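Local atomic coordinates of ADP-ribosylation factor-binding protein GGA2 (Saccharomyces cerevisiae, PDB entry 3MNM), a protein that may help regulate membrane traffic through the trans-Golgi network and binds the small GTPases ARF1 and ARF2. Residues N14-L19 and V103-N108. Sequence-based numbering, arbitrary orientation. Where two conformers were deposited one is given.
Sequences NQSPNL and VNYSVN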
# COMPACT_ATOMS: atom_id res chain seq x y z
N ASN A 14 3.85 5.12 -4.74
CA ASN A 14 4.17 4.94 -6.14
C ASN A 14 3.05 5.39 -7.05
O ASN A 14 1.88 5.32 -6.67
CB ASN A 14 4.48 3.47 -6.44
CG ASN A 14 5.29 3.30 -7.71
OD1 ASN A 14 6.44 3.73 -7.77
ND2 ASN A 14 4.70 2.67 -8.73
N GLN A 15 3.40 5.85 -8.24
CA GLN A 15 2.42 6.10 -9.28
C GLN A 15 2.94 5.53 -10.59
O GLN A 15 4.02 5.89 -11.05
CB GLN A 15 2.11 7.59 -9.40
CG GLN A 15 1.25 7.93 -10.59
CD GLN A 15 0.65 9.32 -10.48
OE1 GLN A 15 0.51 9.86 -9.38
NE2 GLN A 15 0.29 9.90 -11.62
N SER A 16 2.18 4.61 -11.17
CA SER A 16 2.54 4.01 -12.43
C SER A 16 1.54 4.50 -13.48
O SER A 16 0.70 5.34 -13.17
CB SER A 16 2.52 2.49 -12.31
OG SER A 16 1.17 2.01 -12.30
N PRO A 17 1.64 3.99 -14.71
CA PRO A 17 0.65 4.38 -15.72
C PRO A 17 -0.77 3.97 -15.31
O PRO A 17 -1.73 4.60 -15.74
CB PRO A 17 1.07 3.58 -16.96
CG PRO A 17 2.56 3.32 -16.75
CD PRO A 17 2.71 3.14 -15.26
N ASN A 18 -0.89 2.93 -14.49
CA ASN A 18 -2.22 2.39 -14.16
C ASN A 18 -2.66 2.58 -12.71
O ASN A 18 -3.85 2.53 -12.42
CB ASN A 18 -2.27 0.89 -14.43
CG ASN A 18 -1.84 0.53 -15.82
OD1 ASN A 18 -2.32 1.11 -16.79
ND2 ASN A 18 -0.95 -0.46 -15.93
N LEU A 19 -1.71 2.77 -11.79
CA LEU A 19 -2.00 2.58 -10.38
C LEU A 19 -1.26 3.55 -9.49
O LEU A 19 -0.03 3.71 -9.60
CB LEU A 19 -1.65 1.14 -9.95
CG LEU A 19 -1.96 0.75 -8.49
CD1 LEU A 19 -3.48 0.70 -8.25
CD2 LEU A 19 -1.32 -0.58 -8.10
N VAL A 103 3.08 -5.31 -5.91
CA VAL A 103 1.68 -5.42 -6.31
C VAL A 103 1.59 -6.13 -7.66
O VAL A 103 2.39 -5.88 -8.57
CB VAL A 103 0.97 -4.04 -6.31
CG1 VAL A 103 1.45 -3.16 -7.47
CG2 VAL A 103 -0.57 -4.22 -6.37
N ASN A 104 0.64 -7.04 -7.77
CA ASN A 104 0.35 -7.72 -9.03
C ASN A 104 -1.12 -7.51 -9.30
O ASN A 104 -1.92 -7.57 -8.38
CB ASN A 104 0.61 -9.23 -8.91
CG ASN A 104 2.08 -9.57 -8.84
OD1 ASN A 104 2.68 -9.48 -7.78
ND2 ASN A 104 2.66 -9.93 -9.99
N TYR A 105 -1.47 -7.22 -10.55
CA TYR A 105 -2.87 -7.00 -10.89
C TYR A 105 -3.07 -7.18 -12.38
O TYR A 105 -2.11 -7.29 -13.15
CB TYR A 105 -3.32 -5.60 -10.44
CG TYR A 105 -2.54 -4.46 -11.06
CD1 TYR A 105 -1.39 -3.97 -10.45
CD2 TYR A 105 -2.95 -3.87 -12.25
CE1 TYR A 105 -0.66 -2.94 -11.01
CE2 TYR A 105 -2.23 -2.82 -12.82
CZ TYR A 105 -1.09 -2.36 -12.19
OH TYR A 105 -0.36 -1.33 -12.75
N SER A 106 -4.33 -7.21 -12.80
CA SER A 106 -4.68 -7.31 -14.22
C SER A 106 -5.31 -6.00 -14.69
O SER A 106 -6.12 -5.41 -13.97
CB SER A 106 -5.70 -8.45 -14.42
OG SER A 106 -5.32 -9.63 -13.74
N VAL A 107 -4.97 -5.57 -15.90
CA VAL A 107 -5.61 -4.40 -16.51
C VAL A 107 -5.49 -4.52 -18.03
O VAL A 107 -4.46 -4.97 -18.54
CB VAL A 107 -5.00 -3.06 -16.00
CG1 VAL A 107 -3.54 -2.92 -16.44
CG2 VAL A 107 -5.82 -1.87 -16.49
N ASN A 108 -6.54 -4.15 -18.76
CA ASN A 108 -6.54 -4.30 -20.22
C ASN A 108 -6.23 -5.72 -20.71
O ASN A 108 -5.57 -5.91 -21.74
CB ASN A 108 -5.54 -3.32 -20.85
CG ASN A 108 -5.82 -1.88 -20.49
OD1 ASN A 108 -6.94 -1.38 -20.65
ND2 ASN A 108 -4.79 -1.18 -20.01
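The ring of Y105 and the carboxamide of N18 meet with their planes nearly perpendicular, 87° apart, where the two sheets of the immunoglobulin-like beta sandwich of the GAE domain face each other. L19 CD2 comes obliquely to the CE1 corner of the ring, 3.8 Å from Y105 CE1, and N18 CB lies on the same side of the ring plane, 4.0 Å from Y105 CE2. The Y105 side chain also touches I47, L50 and A112 of its own sheet. The phenol is carried across the sandwich to the tight turn joining strands 10-15 and 19-27. There N18 ND2 donates a weak hydrogen bond to Y105 OH, 3.3 Å long, and V107 CG1 packs beside the amide at 3.6 Å from N18 ND2. The stronger polar partner of the hydroxyl is E114 OE2, on the adjacent strand 110-117, which also hydrogen-bonds S16 OG; the carboxylate thus links phenol and turn, and its charge may polarise both hydroxyls. A phenylalanine in place of Y105 would probably keep the contact with L19 but leave E114 OE2 with S16 OG and no phenol, and cost N18 ND2 its weak bond. S16 OG is in turn gripped by two backbone donors, N18 N at 3.1 Å and L19 N at 3.0 Å, an ST turn and ST motif that hold the loop's shape. L19 CG stands anti to the backbone N (chi1 -178°), and from it CD2, one bond further out, also meets V103, the two side chains tip to tip with L19 CD2 3.8 Å from V103 CG1.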